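PDB 6UI3: cellulase from Clostridium cellulovorans, which hydrolyses beta-1,4-glucan chains as a broad-specificity GH5 subfamily 4 endoglucanase, here as the catalytic domain of a longer dockerin-bearing protein. Local coordinates for residues E39-D53 and R87-M100. Numbering follows the deposited sequence.
With EDO (1,2-ethanediol), chain B.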
loop_
_atom_site.group_PDB
_atom_site.type_symbol
_atom_site.label_atom_id
_atom_site.label_comp_id
_atom_site.label_asym_id
_atom_site.label_seq_id
_atom_site.Cartn_x
_atom_site.Cartn_y
_atom_site.Cartn_z
ATOM N N GLU A 39 -17.483 -0.720 -3.371
ATOM C CA GLU A 39 -16.582 -0.146 -4.363
ATOM C C GLU A 39 -16.935 1.284 -4.746
ATOM O O GLU A 39 -16.037 2.112 -4.959
ATOM C CB GLU A 39 -16.592 -1.052 -5.602
ATOM C CG GLU A 39 -15.571 -0.681 -6.650
ATOM C CD GLU A 39 -15.350 -1.751 -7.689
ATOM O OE1 GLU A 39 -16.019 -2.806 -7.634
ATOM O OE2 GLU A 39 -14.474 -1.570 -8.562
ATOM N N THR A 40 -18.228 1.596 -4.844
ATOM C CA THR A 40 -18.686 2.921 -5.249
ATOM C C THR A 40 -19.098 3.789 -4.068
ATOM O O THR A 40 -19.603 4.899 -4.269
ATOM C CB THR A 40 -19.862 2.831 -6.234
ATOM O OG1 THR A 40 -21.008 2.266 -5.571
ATOM C CG2 THR A 40 -19.509 1.984 -7.441
ATOM N N GLY A 41 -18.860 3.324 -2.842
ATOM C CA GLY A 41 -19.395 3.997 -1.674
ATOM C C GLY A 41 -18.836 5.379 -1.424
ATOM O O GLY A 41 -19.484 6.199 -0.767
ATOM N N TRP A 42 -17.629 5.659 -1.905
ATOM C CA TRP A 42 -17.036 6.982 -1.766
ATOM C C TRP A 42 -17.034 7.734 -3.098
ATOM O O TRP A 42 -16.246 8.667 -3.292
ATOM C CB TRP A 42 -15.650 6.891 -1.129
ATOM C CG TRP A 42 -15.673 6.587 0.370
ATOM C CD1 TRP A 42 -16.749 6.629 1.222
ATOM C CD2 TRP A 42 -14.553 6.199 1.165
ATOM N NE1 TRP A 42 -16.352 6.296 2.502
ATOM C CE2 TRP A 42 -15.006 6.033 2.492
ATOM C CE3 TRP A 42 -13.203 5.986 0.881
ATOM C CZ2 TRP A 42 -14.152 5.648 3.522
ATOM C CZ3 TRP A 42 -12.363 5.603 1.898
ATOM C CH2 TRP A 42 -12.832 5.451 3.198
ATOM N N GLY A 43 -17.920 7.353 -4.014
ATOM C CA GLY A 43 -18.190 8.132 -5.208
ATOM C C GLY A 43 -17.373 7.777 -6.430
ATOM O O GLY A 43 -17.565 8.402 -7.484
ATOM N N ASN A 44 -16.492 6.789 -6.348
ATOM C CA ASN A 44 -15.722 6.399 -7.520
ATOM C C ASN A 44 -16.488 5.380 -8.348
ATOM O O ASN A 44 -17.379 4.689 -7.839
ATOM C CB ASN A 44 -14.346 5.903 -7.102
ATOM C CG ASN A 44 -13.397 7.052 -6.858
ATOM O OD1 ASN A 44 -13.549 8.124 -7.446
ATOM N ND2 ASN A 44 -12.436 6.858 -5.975
ATOM N N PRO A 45 -16.186 5.296 -9.642
ATOM C CA PRO A 45 -16.889 4.351 -10.512
ATOM C C PRO A 45 -16.418 2.926 -10.278
ATOM O O PRO A 45 -15.384 2.670 -9.660
ATOM C CB PRO A 45 -16.493 4.824 -11.917
ATOM C CG PRO A 45 -15.126 5.398 -11.729
ATOM C CD PRO A 45 -15.179 6.085 -10.383
ATOM N N VAL A 46 -17.211 1.982 -10.785
ATOM C CA VAL A 46 -16.783 0.592 -10.802
ATOM C C VAL A 46 -15.502 0.484 -11.616
ATOM O O VAL A 46 -15.390 1.030 -12.716
ATOM C CB VAL A 46 -17.904 -0.287 -11.373
ATOM C CG1 VAL A 46 -17.431 -1.737 -11.497
ATOM C CG2 VAL A 46 -19.147 -0.212 -10.490
ATOM N N THR A 47 -14.517 -0.210 -11.072
ATOM C CA THR A 47 -13.220 -0.348 -11.725
ATOM C C THR A 47 -13.317 -1.255 -12.950
ATOM O O THR A 47 -14.062 -2.236 -12.960
ATOM C CB THR A 47 -12.232 -0.946 -10.722
ATOM O OG1 THR A 47 -12.265 -0.189 -9.501
ATOM C CG2 THR A 47 -10.819 -0.913 -11.238
ATOM N N THR A 48 -12.529 -0.939 -13.985
ATOM C CA THR A 48 -12.495 -1.725 -15.217
ATOM C C THR A 48 -11.067 -2.091 -15.597
ATOM O O THR A 48 -10.101 -1.419 -15.217
ATOM C CB THR A 48 -13.115 -0.964 -16.402
ATOM O OG1 THR A 48 -12.286 0.168 -16.689
ATOM C CG2 THR A 48 -14.525 -0.523 -16.096
ATOM N N LYS A 49 -10.942 -3.137 -16.416
ATOM C CA LYS A 49 -9.627 -3.498 -16.931
ATOM C C LYS A 49 -9.011 -2.357 -17.735
ATOM O O LYS A 49 -7.796 -2.137 -17.676
ATOM C CB LYS A 49 -9.693 -4.775 -17.772
ATOM C CG LYS A 49 -8.299 -5.213 -18.235
ATOM C CD LYS A 49 -8.333 -6.554 -18.956
ATOM C CE LYS A 49 -6.952 -6.964 -19.432
ATOM N NZ LYS A 49 -6.478 -6.145 -20.573
ATOM N N LYS A 50 -9.827 -1.627 -18.503
ATOM C CA LYS A 50 -9.296 -0.531 -19.311
ATOM C C LYS A 50 -8.563 0.499 -18.456
ATOM O O LYS A 50 -7.593 1.110 -18.919
ATOM C CB LYS A 50 -10.410 0.128 -20.122
ATOM C CG LYS A 50 -10.878 -0.712 -21.294
ATOM C CD LYS A 50 -11.923 0.019 -22.130
ATOM C CE LYS A 50 -12.440 -0.871 -23.259
ATOM N NZ LYS A 50 -13.424 -0.179 -24.144
ATOM N N MET A 51 -8.999 0.718 -17.216
ATOM C CA MET A 51 -8.260 1.628 -16.339
ATOM C C MET A 51 -6.839 1.135 -16.107
ATOM O O MET A 51 -5.884 1.921 -16.138
ATOM C CB MET A 51 -8.998 1.781 -15.010
ATOM C CG MET A 51 -10.339 2.445 -15.154
ATOM S SD MET A 51 -11.296 2.432 -13.626
ATOM C CE MET A 51 -12.889 2.995 -14.210
ATOM N N PHE A 52 -6.688 -0.170 -15.870
ATOM C CA PHE A 52 -5.374 -0.762 -15.659
ATOM C C PHE A 52 -4.565 -0.781 -16.948
ATOM O O PHE A 52 -3.354 -0.543 -16.920
ATOM C CB PHE A 52 -5.538 -2.176 -15.095
ATOM C CG PHE A 52 -5.886 -2.217 -13.630
ATOM C CD1 PHE A 52 -7.120 -1.769 -13.170
ATOM C CD2 PHE A 52 -4.983 -2.729 -12.709
ATOM C CE1 PHE A 52 -7.429 -1.816 -11.813
ATOM C CE2 PHE A 52 -5.291 -2.780 -11.355
ATOM C CZ PHE A 52 -6.515 -2.321 -10.910
ATOM N N ASP A 53 -5.214 -1.051 -18.085
ATOM C CA ASP A 53 -4.535 -0.963 -19.374
ATOM C C ASP A 53 -3.911 0.416 -19.544
ATOM O O ASP A 53 -2.790 0.554 -20.054
ATOM C CB ASP A 53 -5.539 -1.148 -20.524
ATOM C CG ASP A 53 -6.182 -2.523 -20.586
ATOM O OD1 ASP A 53 -5.748 -3.471 -19.906
ATOM O OD2 ASP A 53 -7.155 -2.639 -21.367
ATOM N N ARG A 87 -15.036 -10.436 -6.554
ATOM C CA ARG A 87 -14.791 -9.100 -7.092
ATOM C C ARG A 87 -13.344 -8.680 -6.867
ATOM O O ARG A 87 -12.698 -8.131 -7.765
ATOM C CB ARG A 87 -15.755 -8.082 -6.482
ATOM C CG ARG A 87 -15.572 -6.659 -7.001
ATOM C CD ARG A 87 -15.774 -6.562 -8.512
ATOM N NE ARG A 87 -15.396 -5.240 -8.996
ATOM C CZ ARG A 87 -14.990 -4.971 -10.231
ATOM N NH1 ARG A 87 -14.938 -5.917 -11.164
ATOM N NH2 ARG A 87 -14.607 -3.729 -10.519
ATOM N N VAL A 88 -12.820 -8.908 -5.666
ATOM C CA VAL A 88 -11.418 -8.598 -5.398
ATOM C C VAL A 88 -10.529 -9.341 -6.387
ATOM O O VAL A 88 -9.602 -8.766 -6.966
ATOM C CB VAL A 88 -11.062 -8.918 -3.932
ATOM C CG1 VAL A 88 -9.581 -8.736 -3.710
ATOM C CG2 VAL A 88 -11.868 -8.047 -2.968
ATOM N N GLU A 89 -10.814 -10.631 -6.604
ATOM C CA GLU A 89 -10.044 -11.426 -7.556
ATOM C C GLU A 89 -10.128 -10.861 -8.976
ATOM O O GLU A 89 -9.128 -10.837 -9.697
ATOM C CB GLU A 89 -10.551 -12.865 -7.504
ATOM C CG GLU A 89 -9.868 -13.799 -8.482
ATOM C CD GLU A 89 -10.303 -15.246 -8.332
ATOM O OE1 GLU A 89 -11.434 -15.485 -7.867
ATOM O OE2 GLU A 89 -9.508 -16.146 -8.686
ATOM N N THR A 90 -11.314 -10.411 -9.396
ATOM C CA THR A 90 -11.460 -9.815 -10.723
ATOM C C THR A 90 -10.565 -8.593 -10.873
ATOM O O THR A 90 -9.902 -8.420 -11.907
ATOM C CB THR A 90 -12.933 -9.468 -10.969
ATOM O OG1 THR A 90 -13.717 -10.669 -10.927
ATOM C CG2 THR A 90 -13.129 -8.777 -12.305
ATOM N N VAL A 91 -10.530 -7.737 -9.849
ATOM C CA VAL A 91 -9.688 -6.540 -9.900
ATOM C C VAL A 91 -8.205 -6.904 -9.863
ATOM O O VAL A 91 -7.405 -6.330 -10.613
ATOM C CB VAL A 91 -10.100 -5.559 -8.788
ATOM C CG1 VAL A 91 -9.161 -4.367 -8.754
ATOM C CG2 VAL A 91 -11.536 -5.101 -8.976
ATOM N N VAL A 92 -7.813 -7.872 -9.026
ATOM C CA VAL A 92 -6.441 -8.383 -9.056
ATOM C C VAL A 92 -6.064 -8.752 -10.483
ATOM O O VAL A 92 -4.973 -8.423 -10.967
ATOM C CB VAL A 92 -6.282 -9.583 -8.104
ATOM C CG1 VAL A 92 -5.000 -10.365 -8.380
ATOM C CG2 VAL A 92 -6.293 -9.104 -6.655
ATOM N N ASN A 93 -6.969 -9.451 -11.171
ATOM C CA ASN A 93 -6.675 -9.916 -12.519
ATOM C C ASN A 93 -6.639 -8.805 -13.556
ATOM O O ASN A 93 -6.020 -9.002 -14.603
ATOM C CB ASN A 93 -7.615 -11.058 -12.871
ATOM C CG ASN A 93 -7.142 -12.367 -12.284
ATOM O OD1 ASN A 93 -6.005 -12.768 -12.505
ATOM N ND2 ASN A 93 -7.994 -13.036 -11.546
ATOM N N TYR A 94 -7.255 -7.647 -13.307
ATOM C CA TYR A 94 -7.028 -6.520 -14.207
ATOM C C TYR A 94 -5.547 -6.155 -14.232
ATOM O O TYR A 94 -5.004 -5.770 -15.276
ATOM C CB TYR A 94 -7.824 -5.289 -13.773
ATOM C CG TYR A 94 -9.339 -5.383 -13.796
ATOM C CD1 TYR A 94 -10.009 -6.306 -14.585
ATOM C CD2 TYR A 94 -10.103 -4.509 -13.023
ATOM C CE1 TYR A 94 -11.411 -6.364 -14.590
ATOM C CE2 TYR A 94 -11.487 -4.560 -13.019
ATOM C CZ TYR A 94 -12.132 -5.488 -13.796
ATOM O OH TYR A 94 -13.516 -5.548 -13.801
ATOM N N ALA A 95 -4.884 -6.250 -13.072
ATOM C CA ALA A 95 -3.455 -5.978 -12.981
ATOM C C ALA A 95 -2.640 -7.140 -13.525
ATOM O O ALA A 95 -1.747 -6.949 -14.351
ATOM C CB ALA A 95 -3.062 -5.712 -11.528
ATOM N N LEU A 96 -2.945 -8.357 -13.084
ATOM C CA LEU A 96 -2.113 -9.482 -13.480
ATOM C C LEU A 96 -2.198 -9.749 -14.982
ATOM O O LEU A 96 -1.214 -10.196 -15.580
ATOM C CB LEU A 96 -2.490 -10.742 -12.704
ATOM C CG LEU A 96 -2.305 -10.718 -11.190
ATOM C CD1 LEU A 96 -2.704 -12.047 -10.568
ATOM C CD2 LEU A 96 -0.871 -10.350 -10.811
ATOM N N ALA A 97 -3.357 -9.488 -15.611
ATOM C CA ALA A 97 -3.489 -9.681 -17.054
ATOM C C ALA A 97 -2.622 -8.701 -17.828
ATOM O O ALA A 97 -2.317 -8.951 -19.001
ATOM C CB ALA A 97 -4.952 -9.547 -17.487
ATOM N N ASN A 98 -2.230 -7.590 -17.203
ATOM C CA ASN A 98 -1.290 -6.627 -17.753
ATOM C C ASN A 98 0.147 -6.881 -17.289
ATOM O O ASN A 98 1.003 -6.018 -17.476
ATOM C CB ASN A 98 -1.737 -5.212 -17.373
ATOM C CG ASN A 98 -2.802 -4.667 -18.306
ATOM O OD1 ASN A 98 -2.510 -4.410 -19.467
ATOM N ND2 ASN A 98 -4.017 -4.477 -17.815
ATOM N N ASP A 99 0.408 -8.039 -16.685
ATOM C CA ASP A 99 1.719 -8.395 -16.133
ATOM C C ASP A 99 2.231 -7.362 -15.130
ATOM O O ASP A 99 3.438 -7.116 -15.028
ATOM C CB ASP A 99 2.745 -8.692 -17.226
ATOM C CG ASP A 99 3.906 -9.531 -16.715
ATOM O OD1 ASP A 99 3.682 -10.443 -15.884
ATOM O OD2 ASP A 99 5.045 -9.271 -17.142
ATOM N N MET A 100 1.316 -6.799 -14.348
ATOM C CA MET A 100 1.623 -5.870 -13.271
ATOM C C MET A 100 1.545 -6.599 -11.943
ATOM O O MET A 100 0.765 -7.540 -11.777
ATOM C CB MET A 100 0.610 -4.726 -13.241
ATOM C CG MET A 100 0.578 -3.916 -14.514
ATOM S SD MET A 100 -0.871 -2.822 -14.634
ATOM C CE MET A 100 -0.114 -1.404 -13.917
HETATM C C1 EDO B . 0.910 -6.125 -21.468
HETATM O O1 EDO B . -0.252 -5.503 -20.898
HETATM C C2 EDO B . 1.444 -7.244 -20.572
HETATM O O2 EDO B . 0.520 -8.340 -20.513
HETATM O O HOH W 1 -3.943 -7.432 -21.066
#
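R87 leaves its helix with CG anti to the backbone N (chi1 -180°) and bends about CB-CG (chi2 60°), which turns its guanidinium to the extended E39 in a side-on salt bridge: NE donates to E39 OE1, NH2 to E39 OE2 (both 2.9 Å), through the syn lone pairs, the two planes only 26° apart. The same NH2 donates to T47 O, while NH1 holds Y94 OH (3.0 Å); V91 CG2 lies over the guanidinium centre. With T47 N and T47 OG1 besides R87 NH2, E39 OE2 takes three donors, which fix the carboxylate. In this (beta/alpha)8 TIM barrel of family GH5, helices 49-58 and 82-96 are neighbours on the outer layer; the axes of their parts 49-53 and 87-96 come within 8.8 Å. Between them, Y94 CB sits over one face of the F52 ring, 3.7 Å from its centroid, and the rings pair offset edge-to-face, Y94 giving the edge. F52 also meets A95 CB and reaches V63 of strand 62-65. The T48-K49 backbone covers one face of the Y94 ring, T90 O the other. A Schellman motif with D99 as its C' residue ends helix 82-96. N98 ND2 donates to Y94 O and, at 2.9 Å, to D53 OD1, which K49 NZ shares; a water bridges K49 NZ to A97 O.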